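Local coordinates for protein peptidoglycan D,D-transpeptidase MrdA (Pseudomonas aeruginosa, PDB 7KIS) that probably cross-links the peptidoglycan of the cell wall as a penicillin-binding D,D-transpeptidase, supporting cell shape, at residues 178-183 against 293-298; 415-420 against 479-484; 317-322 against 458-463; 334-339 against 402-407. One frame throughout, in Å; residues are numbered along the deposited sequence.

Interaction 1 of 4, residues 178-183 against 293-298; sequences GYVGRI and LFVTGI
Y179 and F294 lay their rings face to face, with centroids 4.2 Å apart and planes only 13° from parallel. Each ring has an atom of the other over its centre: F294 CD2 above the tyrosine, Y179 CZ above the phenylalanine. In F294 a chi1 of -46°, with CG anti to the carbonyl carbon, turns the ring over that of Y179. F294 CB also reaches the tyrosine, lying 3.5 Å from Y179 CD1. Two flat rings suit this place because their faces cover each other over a wide area.

A second apolar touch joins the two valines, whose side chains cross obliquely, V180 CG2 lying 3.9 Å from V295 CG2.

The backbones meet through C-H groups and carbonyls. V295 CA stands 3.1 Å from V180 O, and G181, without a side chain, has its CA directly against F294 O at 3.3 Å. At the outer margin the bent chain of R182 runs past the turn, its NE 3.5 Å from G297 CA; the backbone angles at 297 call for glycine.

Strand 179-182, which pairs with strand 201-205, belongs to the dimerisation-domain family region, whereas 293-298 is a loop of the transpeptidase region. No hydrogen bond crosses between the two segments, so this join between the two regions rests on ring stacking, apolar contact and weak C-H...O interactions.

Interaction 2 of 4, residues 415-420 against 479-484; sequences ALDMFG and HLAKTI
D417 OD2 is held by two donor groups, the backbone N of A481 at 3.1 Å and the hydroxyl of Y211, with which it shares a hydrogen bond. The A481 N-H comes from above the carboxylate plane, 41° out of it. The other oxygen, OD1, takes a shorter and straighter bond from L480 N (2.8 Å, 159° at the hydrogen), on its syn side and close to the carboxylate plane. Two successive amides thus grip both oxygens of one aspartate. Its chi1 of 45° sets CG between the backbone N and the carbonyl carbon, a position that turns the carboxylate toward these amides. Aspartate suits the site: its short side chain keeps the loop 415-420 close to the bend that leads into strand 481-484.

Apolar contacts flank the carboxylate. M418 and L480 cross at about a right angle, with M418 CG 3.7 Å from L480 CD1, and both side chains also rest on V280 and M283 of strand 280-286. L416 CB touches H479 CB at 3.9 Å.

The imidazole of H479 turns back on its own segment, where ND1 makes a weak bond of 3.3 Å to A481 O, in the ring plane; NE2 is bonded to T277 O. Beyond A481 the chain corners at K482, where K482 and T483 form a classic beta bulge opposite V248.

A buried carboxylate would be costly without donors; here N-H groups and a tyrosine hydroxyl probably stabilise its negative charge, while two carbonyl partners, one weakly bonded, would be consistent with hydrogens on both ring nitrogens of H479.

Interaction 3 of 4, residues 317-322 against 458-463; sequences RVLRGL and TPIQLA
T458 and L322 lay their side chains side by side, pointing the same way, with T458 CG2 3.9 Å from L322 CD2. The threonine divides its two branches between two tasks. With chi1 at 58°, OG1 sits between the backbone N and the carbonyl carbon and accepts from Q461 N at 3.3 Å, capping helix 459-470, while methyl CG2 is left for L322 and for L319 O. In turn Q461 OE1 accepts from T458 N at 3.1 Å, completing a capping box.

P459 follows as the first helical residue, where the missing amide hydrogen costs nothing. Its CD packs against G321 O and R317 O, contacts without hydrogen bonds.

In I460, CG1 lies anti to the backbone N (chi1 171°), which leaves CG2 between the backbone N and the carbonyl carbon, where it meets V318 O at 3.5 Å. V318 CG1 meets I460 CB at 4.1 Å, and the two branched side chains meet at a slant.

The short, weakly bonded helix 317-320 is thereby set against the N-terminal end of helix 459-470. V318 also packs on A269 and V271 of strand 268-273, and the guanidinium of R317 turns away to a salt bridge with E586. Helix 459-470 itself rests on the five-stranded antiparallel sheet of the transpeptidase domain, A463 against V271 and L462 against L567 and V569 of strand 566-572.

Interaction 4 of 4, residues 334-339 against 402-407; sequences ALAGLD and HAFMSR
F404 bridges two helices in the transpeptidase domain, whose fold is that of the beta-lactamase superfamily, by laying its ring over A336. The short segments of helices 330-340 and 398-407 have axes 9.6 Å apart at closest approach and N-to-C directions 122° apart.

The phenylalanine leaves its helix with CG anti to the backbone N (chi1 -163°). Its CB already touches A336 CB at 3.8 Å, and CG continues over the same methyl. CD1 lies 3.5 Å from A336 CB, whereas CD2 is nearer to A336 CA. That CA stands 3.5 Å from the ring centroid and just 8° off the normal, a CH-pi contact over the centre of one face. Alanine suits this place, since its small side chain lets the ring settle onto the helix backbone. Farther out, CE1 lies against A336 N and L335 CB, and CE2 meets D339 CB at 3.7 Å. The tip, CZ, reaches L335 O at 3.5 Å, an oxygen already bonded to D339 N within the helix.

Around this ring, L335 carries the packing on to W506 and V509 of helix 504-518, and M405 touches A332 and V333 of helix 330-340.

D339 also brings a charge to the border of the contact. Its OD1 has a weak bond to R501 N, while OD2 lies near the plane of the R407 guanidinium, 4.5 Å from NH2 and beyond a salt bridge.

Interactions 2, 3 and 4 are buried within the transpeptidase domain, whereas interaction 1, partly buried, joins that domain to the dimerisation region; its centre lies about 44 Å from that of interaction 4. Interaction 3 is nearest the middle of the chain. It touches interaction 2, M418 SD lying 3.5 Å from L319 CD2, and helix 459-470 of the one precedes strand 481-484 of the other. Interaction 4 is nested in the chain loop closed by interaction 3, but does not touch it. Only interaction 2 has hydrogen bonds between its segments. Interactions 1 and 4 both depend on aromatic faces, one stacked on another ring, the other in a CH-pi contact with a helix, while interaction 3 combines branched side chains with a helix cap.

Interaction 1 of 4, residues 178-183 against 293-298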
loop_
_atom_site.group_PDB
_atom_site.type_symbol
_atom_site.label_atom_id
_atom_site.label_comp_id
_atom_site.label_asym_id
_atom_site.label_seq_id
_atom_site.Cartn_x
_atom_site.Cartn_y
_atom_site.Cartn_z
ATOM N N GLY A 178 2.370 8.308 -13.573
ATOM C CA GLY A 178 3.026 7.712 -14.717
ATOM C C GLY A 178 3.397 8.778 -15.724
ATOM O O GLY A 178 3.640 9.929 -15.348
ATOM N N TYR A 179 3.445 8.419 -17.004
ATOM C CA TYR A 179 3.779 9.373 -18.051
ATOM C C TYR A 179 3.193 8.878 -19.367
ATOM O O TYR A 179 2.613 7.790 -19.441
ATOM C CB TYR A 179 5.295 9.573 -18.148
ATOM C CG TYR A 179 6.070 8.277 -18.282
ATOM C CD1 TYR A 179 6.229 7.664 -19.518
ATOM C CD2 TYR A 179 6.634 7.664 -17.170
ATOM C CE1 TYR A 179 6.932 6.481 -19.644
ATOM C CE2 TYR A 179 7.338 6.478 -17.287
ATOM C CZ TYR A 179 7.482 5.891 -18.527
ATOM O OH TYR A 179 8.182 4.712 -18.649
ATOM N N VAL A 180 3.347 9.696 -20.410
ATOM C CA VAL A 180 2.969 9.326 -21.765
ATOM C C VAL A 180 4.223 9.397 -22.629
ATOM O O VAL A 180 5.232 9.998 -22.254
ATOM C CB VAL A 180 1.851 10.231 -22.333
ATOM C CG1 VAL A 180 0.526 9.932 -21.657
ATOM C CG2 VAL A 180 2.210 11.698 -22.169
ATOM N N GLY A 181 4.154 8.760 -23.794
ATOM C CA GLY A 181 5.257 8.755 -24.735
ATOM C C GLY A 181 4.726 8.512 -26.127
ATOM O O GLY A 181 3.523 8.340 -26.331
ATOM N N ARG A 182 5.639 8.497 -27.095
ATOM C CA ARG A 182 5.229 8.265 -28.471
ATOM C C ARG A 182 4.659 6.854 -28.610
ATOM O O ARG A 182 4.915 5.968 -27.790
ATOM C CB ARG A 182 6.406 8.432 -29.432
ATOM C CG ARG A 182 7.181 9.728 -29.288
ATOM C CD ARG A 182 8.655 9.524 -29.639
ATOM N NE ARG A 182 9.320 8.598 -28.723
ATOM C CZ ARG A 182 9.532 7.309 -28.972
ATOM N NH1 ARG A 182 10.144 6.553 -28.070
ATOM N NH2 ARG A 182 9.133 6.774 -30.119
ATOM N N ILE A 183 3.886 6.650 -29.668
ATOM C CA ILE A 183 3.188 5.387 -29.882
ATOM C C ILE A 183 4.078 4.452 -30.693
ATOM O O ILE A 183 4.671 4.856 -31.701
ATOM C CB ILE A 183 1.835 5.624 -30.570
ATOM C CG1 ILE A 183 0.934 6.463 -29.661
ATOM C CG2 ILE A 183 1.154 4.314 -30.915
ATOM C CD1 ILE A 183 -0.221 7.121 -30.374
ATOM N N LEU A 293 10.757 13.306 -19.465
ATOM C CA LEU A 293 11.769 12.889 -20.420
ATOM C C LEU A 293 11.268 11.843 -21.402
ATOM O O LEU A 293 11.868 11.688 -22.470
ATOM C CB LEU A 293 12.995 12.336 -19.682
ATOM C CG LEU A 293 13.530 13.145 -18.496
ATOM C CD1 LEU A 293 14.732 12.451 -17.871
ATOM C CD2 LEU A 293 13.888 14.560 -18.927
ATOM N N PHE A 294 10.158 11.171 -21.102
ATOM C CA PHE A 294 9.582 10.199 -22.019
ATOM C C PHE A 294 8.467 10.779 -22.879
ATOM O O PHE A 294 8.092 10.155 -23.877
ATOM C CB PHE A 294 9.032 8.988 -21.245
ATOM C CG PHE A 294 9.963 8.452 -20.187
ATOM C CD1 PHE A 294 10.780 7.364 -20.450
ATOM C CD2 PHE A 294 10.001 9.019 -18.920
ATOM C CE1 PHE A 294 11.630 6.864 -19.478
ATOM C CE2 PHE A 294 10.850 8.524 -17.945
ATOM C CZ PHE A 294 11.664 7.445 -18.224
ATOM N N VAL A 295 7.936 11.952 -22.521
ATOM C CA VAL A 295 6.805 12.517 -23.254
ATOM C C VAL A 295 7.193 12.825 -24.696
ATOM O O VAL A 295 6.402 12.621 -25.625
ATOM C CB VAL A 295 6.245 13.753 -22.521
ATOM C CG1 VAL A 295 7.283 14.868 -22.428
ATOM C CG2 VAL A 295 4.973 14.239 -23.200
ATOM N N THR A 296 8.415 13.315 -24.908
ATOM C CA THR A 296 8.891 13.665 -26.238
ATOM C C THR A 296 9.715 12.556 -26.872
ATOM O O THR A 296 9.962 12.596 -28.083
ATOM C CB THR A 296 9.740 14.939 -26.178
ATOM O OG1 THR A 296 10.531 14.925 -24.982
ATOM C CG2 THR A 296 8.850 16.168 -26.174
ATOM N N GLY A 297 10.148 11.587 -26.074
ATOM C CA GLY A 297 11.127 10.600 -26.474
ATOM C C GLY A 297 12.396 10.831 -25.683
ATOM O O GLY A 297 12.996 11.907 -25.771
ATOM N N ILE A 298 12.827 9.837 -24.918
ATOM C CA ILE A 298 13.952 10.004 -24.003
ATOM C C ILE A 298 15.220 9.537 -24.694
ATOM O O ILE A 298 15.218 8.534 -25.419
ATOM C CB ILE A 298 13.732 9.263 -22.669
ATOM C CG1 ILE A 298 14.906 9.533 -21.722
ATOM C CG2 ILE A 298 13.526 7.774 -22.894
ATOM C CD1 ILE A 298 14.736 8.929 -20.344
#

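Interaction 2 of 4, residues 415-420 against 479-484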
loop_
_atom_site.group_PDB
_atom_site.type_symbol
_atom_site.label_atom_id
_atom_site.label_comp_id
_atom_site.label_asym_id
_atom_site.label_seq_id
_atom_site.Cartn_x
_atom_site.Cartn_y
_atom_site.Cartn_z
ATOM N N ALA A 415 -6.333 -2.589 -5.100
ATOM C CA ALA A 415 -6.746 -1.259 -5.519
ATOM C C ALA A 415 -7.713 -1.330 -6.698
ATOM O O ALA A 415 -7.827 -2.346 -7.390
ATOM C CB ALA A 415 -5.531 -0.412 -5.890
ATOM N N LEU A 416 -8.411 -0.218 -6.925
ATOM C CA LEU A 416 -9.368 -0.115 -8.019
ATOM C C LEU A 416 -8.709 0.276 -9.336
ATOM O O LEU A 416 -9.033 -0.301 -10.379
ATOM C CB LEU A 416 -10.465 0.894 -7.667
ATOM C CG LEU A 416 -11.489 1.196 -8.765
ATOM C CD1 LEU A 416 -12.197 -0.077 -9.211
ATOM C CD2 LEU A 416 -12.494 2.231 -8.292
ATOM N N ASP A 417 -7.784 1.238 -9.315
ATOM C CA ASP A 417 -7.244 1.826 -10.538
ATOM C C ASP A 417 -5.726 2.005 -10.448
ATOM O O ASP A 417 -5.191 3.104 -10.551
ATOM C CB ASP A 417 -7.926 3.162 -10.828
ATOM C CG ASP A 417 -8.035 4.040 -9.593
ATOM O OD1 ASP A 417 -7.258 3.831 -8.640
ATOM O OD2 ASP A 417 -8.901 4.941 -9.577
ATOM N N MET A 418 -5.010 0.901 -10.251
ATOM C CA MET A 418 -3.553 0.912 -10.212
ATOM C C MET A 418 -3.021 -0.050 -11.265
ATOM O O MET A 418 -3.271 -1.258 -11.189
ATOM C CB MET A 418 -3.039 0.543 -8.822
ATOM C CG MET A 418 -3.209 1.660 -7.804
ATOM S SD MET A 418 -2.447 1.309 -6.210
ATOM C CE MET A 418 -2.984 2.726 -5.257
ATOM N N PHE A 419 -2.290 0.485 -12.242
ATOM C CA PHE A 419 -1.836 -0.314 -13.374
ATOM C C PHE A 419 -0.666 -1.202 -12.977
ATOM O O PHE A 419 0.332 -0.725 -12.426
ATOM C CB PHE A 419 -1.432 0.564 -14.556
ATOM C CG PHE A 419 -0.904 -0.228 -15.719
ATOM C CD1 PHE A 419 -1.754 -1.029 -16.464
ATOM C CD2 PHE A 419 0.444 -0.209 -16.041
ATOM C CE1 PHE A 419 -1.278 -1.777 -17.521
ATOM C CE2 PHE A 419 0.929 -0.957 -17.101
ATOM C CZ PHE A 419 0.065 -1.744 -17.839
ATOM N N GLY A 420 -0.792 -2.496 -13.260
ATOM C CA GLY A 420 0.301 -3.419 -13.039
ATOM C C GLY A 420 0.536 -3.775 -11.593
ATOM O O GLY A 420 1.683 -4.013 -11.198
ATOM N N HIS A 479 -8.204 3.677 -4.242
ATOM C CA HIS A 479 -8.332 4.207 -5.590
ATOM C C HIS A 479 -7.659 5.567 -5.655
ATOM O O HIS A 479 -7.796 6.380 -4.737
ATOM C CB HIS A 479 -9.804 4.314 -6.016
ATOM C CG HIS A 479 -10.673 5.023 -5.023
ATOM N ND1 HIS A 479 -11.197 6.276 -5.257
ATOM C CD2 HIS A 479 -11.120 4.650 -3.800
ATOM C CE1 HIS A 479 -11.924 6.648 -4.217
ATOM N NE2 HIS A 479 -11.894 5.679 -3.320
ATOM N N LEU A 480 -6.935 5.806 -6.749
ATOM C CA LEU A 480 -6.307 7.103 -6.967
ATOM C C LEU A 480 -7.309 8.107 -7.524
ATOM O O LEU A 480 -7.466 9.206 -6.982
ATOM C CB LEU A 480 -5.112 6.953 -7.909
ATOM C CG LEU A 480 -3.977 6.059 -7.408
ATOM C CD1 LEU A 480 -3.321 5.312 -8.558
ATOM C CD2 LEU A 480 -2.953 6.885 -6.653
ATOM N N ALA A 481 -7.983 7.747 -8.614
ATOM C CA ALA A 481 -8.968 8.619 -9.239
ATOM C C ALA A 481 -10.125 8.911 -8.294
ATOM O O ALA A 481 -10.972 8.045 -8.052
ATOM C CB ALA A 481 -9.491 7.993 -10.531
ATOM N N LYS A 482 -10.167 10.127 -7.747
ATOM C CA LYS A 482 -11.283 10.510 -6.891
ATOM C C LYS A 482 -12.560 10.679 -7.705
ATOM O O LYS A 482 -13.617 10.157 -7.334
ATOM C CB LYS A 482 -10.953 11.794 -6.129
ATOM C CG LYS A 482 -11.794 12.000 -4.880
ATOM C CD LYS A 482 -11.220 13.095 -3.996
ATOM C CE LYS A 482 -12.221 13.531 -2.934
ATOM N NZ LYS A 482 -12.653 12.399 -2.064
ATOM N N THR A 483 -12.482 11.414 -8.815
ATOM C CA THR A 483 -13.609 11.604 -9.718
ATOM C C THR A 483 -13.134 11.481 -11.159
ATOM O O THR A 483 -11.993 11.817 -11.485
ATOM C CB THR A 483 -14.294 12.973 -9.542
ATOM O OG1 THR A 483 -13.581 13.966 -10.291
ATOM C CG2 THR A 483 -14.351 13.387 -8.078
ATOM N N ILE A 484 -14.027 10.996 -12.016
ATOM C CA ILE A 484 -13.824 10.978 -13.461
ATOM C C ILE A 484 -14.940 11.800 -14.086
ATOM O O ILE A 484 -16.121 11.445 -13.962
ATOM C CB ILE A 484 -13.813 9.550 -14.028
ATOM C CG1 ILE A 484 -12.915 8.643 -13.187
ATOM C CG2 ILE A 484 -13.353 9.560 -15.478
ATOM C CD1 ILE A 484 -11.442 8.875 -13.415
#

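Interaction 3 of 4, residues 317-322 against 458-463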
loop_
_atom_site.group_PDB
_atom_site.type_symbol
_atom_site.label_atom_id
_atom_site.label_comp_id
_atom_site.label_asym_id
_atom_site.label_seq_id
_atom_site.Cartn_x
_atom_site.Cartn_y
_atom_site.Cartn_z
ATOM N N ARG A 317 7.902 0.292 -6.412
ATOM C CA ARG A 317 7.939 -0.572 -5.238
ATOM C C ARG A 317 6.577 -0.730 -4.576
ATOM O O ARG A 317 6.358 -1.718 -3.869
ATOM C CB ARG A 317 8.953 -0.032 -4.229
ATOM C CG ARG A 317 10.290 0.333 -4.851
ATOM C CD ARG A 317 11.316 0.714 -3.796
ATOM N NE ARG A 317 12.650 0.213 -4.117
ATOM C CZ ARG A 317 13.457 0.757 -5.023
ATOM N NH1 ARG A 317 13.069 1.825 -5.706
ATOM N NH2 ARG A 317 14.654 0.233 -5.246
ATOM N N VAL A 318 5.659 0.212 -4.792
ATOM C CA VAL A 318 4.327 0.092 -4.209
ATOM C C VAL A 318 3.548 -1.032 -4.882
ATOM O O VAL A 318 2.848 -1.805 -4.217
ATOM C CB VAL A 318 3.578 1.434 -4.308
ATOM C CG1 VAL A 318 2.109 1.252 -3.963
ATOM C CG2 VAL A 318 4.217 2.468 -3.400
ATOM N N LEU A 319 3.674 -1.157 -6.200
ATOM C CA LEU A 319 2.836 -2.060 -6.980
ATOM C C LEU A 319 3.511 -3.385 -7.297
ATOM O O LEU A 319 2.865 -4.435 -7.220
ATOM C CB LEU A 319 2.415 -1.384 -8.287
ATOM C CG LEU A 319 1.660 -0.068 -8.117
ATOM C CD1 LEU A 319 1.053 0.386 -9.435
ATOM C CD2 LEU A 319 0.590 -0.218 -7.050
ATOM N N ARG A 320 4.793 -3.365 -7.656
ATOM C CA ARG A 320 5.514 -4.576 -8.023
ATOM C C ARG A 320 6.625 -4.916 -7.039
ATOM O O ARG A 320 7.420 -5.824 -7.306
ATOM C CB ARG A 320 6.080 -4.437 -9.438
ATOM C CG ARG A 320 5.021 -4.101 -10.475
ATOM C CD ARG A 320 5.633 -3.732 -11.813
ATOM N NE ARG A 320 4.634 -3.202 -12.736
ATOM C CZ ARG A 320 4.317 -1.915 -12.833
ATOM N NH1 ARG A 320 4.923 -1.020 -12.065
ATOM N NH2 ARG A 320 3.394 -1.520 -13.700
ATOM N N GLY A 321 6.693 -4.221 -5.906
ATOM C CA GLY A 321 7.633 -4.583 -4.865
ATOM C C GLY A 321 6.996 -5.511 -3.853
ATOM O O GLY A 321 6.147 -5.091 -3.061
ATOM N N LEU A 322 7.395 -6.776 -3.871
ATOM C CA LEU A 322 6.788 -7.808 -3.042
ATOM C C LEU A 322 7.745 -8.174 -1.915
ATOM O O LEU A 322 8.892 -8.557 -2.169
ATOM C CB LEU A 322 6.428 -9.028 -3.887
ATOM C CG LEU A 322 5.541 -8.651 -5.076
ATOM C CD1 LEU A 322 6.267 -8.873 -6.394
ATOM C CD2 LEU A 322 4.229 -9.412 -5.045
ATOM N N THR A 458 2.449 -6.675 -1.301
ATOM C CA THR A 458 2.783 -5.358 -1.821
ATOM C C THR A 458 2.463 -4.281 -0.787
ATOM O O THR A 458 1.531 -4.433 0.008
ATOM C CB THR A 458 2.005 -5.078 -3.106
ATOM O OG1 THR A 458 0.599 -5.181 -2.850
ATOM C CG2 THR A 458 2.392 -6.073 -4.191
ATOM N N PRO A 459 3.221 -3.180 -0.783
ATOM C CA PRO A 459 2.977 -2.120 0.210
ATOM C C PRO A 459 1.579 -1.530 0.150
ATOM O O PRO A 459 1.167 -0.857 1.103
ATOM C CB PRO A 459 4.043 -1.070 -0.130
ATOM C CG PRO A 459 5.125 -1.842 -0.804
ATOM C CD PRO A 459 4.426 -2.913 -1.587
ATOM N N ILE A 460 0.835 -1.755 -0.933
ATOM C CA ILE A 460 -0.554 -1.311 -0.973
ATOM C C ILE A 460 -1.463 -2.352 -0.327
ATOM O O ILE A 460 -2.432 -2.005 0.357
ATOM C CB ILE A 460 -0.972 -1.001 -2.423
ATOM C CG1 ILE A 460 -2.478 -0.737 -2.515
ATOM C CG2 ILE A 460 -0.560 -2.128 -3.359
ATOM C CD1 ILE A 460 -2.920 0.525 -1.810
ATOM N N GLN A 461 -1.164 -3.639 -0.529
ATOM C CA GLN A 461 -1.876 -4.689 0.194
ATOM C C GLN A 461 -1.731 -4.511 1.700
ATOM O O GLN A 461 -2.666 -4.789 2.460
ATOM C CB GLN A 461 -1.361 -6.062 -0.235
ATOM C CG GLN A 461 -2.096 -6.666 -1.416
ATOM C CD GLN A 461 -1.384 -7.878 -1.977
ATOM O OE1 GLN A 461 -0.244 -8.162 -1.614
ATOM N NE2 GLN A 461 -2.054 -8.602 -2.867
ATOM N N LEU A 462 -0.563 -4.046 2.148
ATOM C CA LEU A 462 -0.363 -3.766 3.565
ATOM C C LEU A 462 -1.188 -2.565 4.010
ATOM O O LEU A 462 -1.859 -2.610 5.047
ATOM C CB LEU A 462 1.120 -3.523 3.850
ATOM C CG LEU A 462 2.024 -4.723 4.137
ATOM C CD1 LEU A 462 2.607 -5.280 2.852
ATOM C CD2 LEU A 462 3.133 -4.322 5.091
ATOM N N ALA A 463 -1.142 -1.477 3.236
ATOM C CA ALA A 463 -1.870 -0.267 3.609
ATOM C C ALA A 463 -3.374 -0.496 3.611
ATOM O O ALA A 463 -4.093 0.070 4.442
ATOM C CB ALA A 463 -1.506 0.877 2.663
#

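Interaction 4 of 4, residues 334-339 against 402-407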
loop_
_atom_site.group_PDB
_atom_site.type_symbol
_atom_site.label_atom_id
_atom_site.label_comp_id
_atom_site.label_asym_id
_atom_site.label_seq_id
_atom_site.Cartn_x
_atom_site.Cartn_y
_atom_site.Cartn_z
ATOM N N ALA A 334 -4.133 -12.579 14.431
ATOM C CA ALA A 334 -4.860 -12.689 15.692
ATOM C C ALA A 334 -6.364 -12.700 15.455
ATOM O O ALA A 334 -7.098 -13.458 16.100
ATOM C CB ALA A 334 -4.470 -11.545 16.626
ATOM N N LEU A 335 -6.841 -11.864 14.529
ATOM C CA LEU A 335 -8.259 -11.868 14.194
ATOM C C LEU A 335 -8.667 -13.166 13.512
ATOM O O LEU A 335 -9.815 -13.602 13.646
ATOM C CB LEU A 335 -8.589 -10.671 13.303
ATOM C CG LEU A 335 -8.732 -9.324 14.012
ATOM C CD1 LEU A 335 -9.029 -8.224 13.008
ATOM C CD2 LEU A 335 -9.816 -9.392 15.074
ATOM N N ALA A 336 -7.748 -13.792 12.773
ATOM C CA ALA A 336 -8.041 -15.090 12.175
ATOM C C ALA A 336 -8.243 -16.154 13.246
ATOM O O ALA A 336 -9.152 -16.985 13.142
ATOM C CB ALA A 336 -6.921 -15.496 11.218
ATOM N N GLY A 337 -7.404 -16.142 14.285
ATOM C CA GLY A 337 -7.570 -17.099 15.365
ATOM C C GLY A 337 -8.747 -16.766 16.262
ATOM O O GLY A 337 -9.474 -17.661 16.704
ATOM N N LEU A 338 -8.946 -15.477 16.550
ATOM C CA LEU A 338 -10.068 -15.070 17.390
ATOM C C LEU A 338 -11.397 -15.402 16.723
ATOM O O LEU A 338 -12.366 -15.769 17.397
ATOM C CB LEU A 338 -9.979 -13.576 17.702
ATOM C CG LEU A 338 -8.961 -13.141 18.761
ATOM C CD1 LEU A 338 -8.692 -11.648 18.664
ATOM C CD2 LEU A 338 -9.431 -13.508 20.158
ATOM N N ASP A 339 -11.460 -15.276 15.394
ATOM C CA ASP A 339 -12.697 -15.566 14.679
ATOM C C ASP A 339 -13.018 -17.054 14.715
ATOM O O ASP A 339 -14.167 -17.440 14.953
ATOM C CB ASP A 339 -12.591 -15.072 13.236
ATOM C CG ASP A 339 -13.930 -15.037 12.530
ATOM O OD1 ASP A 339 -14.844 -14.342 13.019
ATOM O OD2 ASP A 339 -14.066 -15.702 11.480
ATOM N N HIS A 402 -5.117 -19.080 5.343
ATOM C CA HIS A 402 -5.081 -18.509 4.000
ATOM C C HIS A 402 -6.432 -17.932 3.601
ATOM O O HIS A 402 -6.490 -16.924 2.888
ATOM C CB HIS A 402 -4.635 -19.569 2.992
ATOM C CG HIS A 402 -5.169 -19.357 1.608
ATOM N ND1 HIS A 402 -4.523 -18.578 0.671
ATOM C CD2 HIS A 402 -6.283 -19.829 1.000
ATOM C CE1 HIS A 402 -5.220 -18.576 -0.452
ATOM N NE2 HIS A 402 -6.292 -19.327 -0.278
ATOM N N ALA A 403 -7.525 -18.553 4.051
ATOM C CA ALA A 403 -8.854 -18.041 3.735
ATOM C C ALA A 403 -9.122 -16.711 4.430
ATOM O O ALA A 403 -9.745 -15.816 3.848
ATOM C CB ALA A 403 -9.914 -19.071 4.121
ATOM N N PHE A 404 -8.663 -16.563 5.676
ATOM C CA PHE A 404 -8.911 -15.326 6.411
ATOM C C PHE A 404 -8.036 -14.187 5.899
ATOM O O PHE A 404 -8.523 -13.073 5.671
ATOM C CB PHE A 404 -8.685 -15.547 7.907
ATOM C CG PHE A 404 -9.294 -14.482 8.775
ATOM C CD1 PHE A 404 -8.610 -13.307 9.040
ATOM C CD2 PHE A 404 -10.554 -14.655 9.323
ATOM C CE1 PHE A 404 -9.169 -12.327 9.835
ATOM C CE2 PHE A 404 -11.118 -13.679 10.121
ATOM C CZ PHE A 404 -10.425 -12.512 10.377
ATOM N N MET A 405 -6.739 -14.444 5.715
ATOM C CA MET A 405 -5.849 -13.409 5.204
ATOM C C MET A 405 -6.162 -13.040 3.762
ATOM O O MET A 405 -5.763 -11.961 3.311
ATOM C CB MET A 405 -4.391 -13.856 5.330
ATOM C CG MET A 405 -3.989 -14.252 6.742
ATOM S SD MET A 405 -4.103 -12.884 7.911
ATOM C CE MET A 405 -2.636 -11.951 7.486
ATOM N N SER A 406 -6.869 -13.904 3.031
ATOM C CA SER A 406 -7.308 -13.545 1.687
ATOM C C SER A 406 -8.424 -12.511 1.738
ATOM O O SER A 406 -8.440 -11.567 0.940
ATOM C CB SER A 406 -7.760 -14.789 0.923
ATOM O OG SER A 406 -7.678 -14.578 -0.477
ATOM N N ARG A 407 -9.366 -12.671 2.672
ATOM C CA ARG A 407 -10.434 -11.692 2.828
ATOM C C ARG A 407 -9.899 -10.331 3.251
ATOM O O ARG A 407 -10.623 -9.334 3.154
ATOM C CB ARG A 407 -11.470 -12.195 3.835
ATOM C CG ARG A 407 -11.998 -13.584 3.518
ATOM C CD ARG A 407 -13.481 -13.719 3.825
ATOM N NE ARG A 407 -13.804 -13.344 5.196
ATOM C CZ ARG A 407 -13.891 -14.205 6.204
ATOM N NH1 ARG A 407 -13.673 -15.496 5.994
ATOM N NH2 ARG A 407 -14.196 -13.775 7.421
#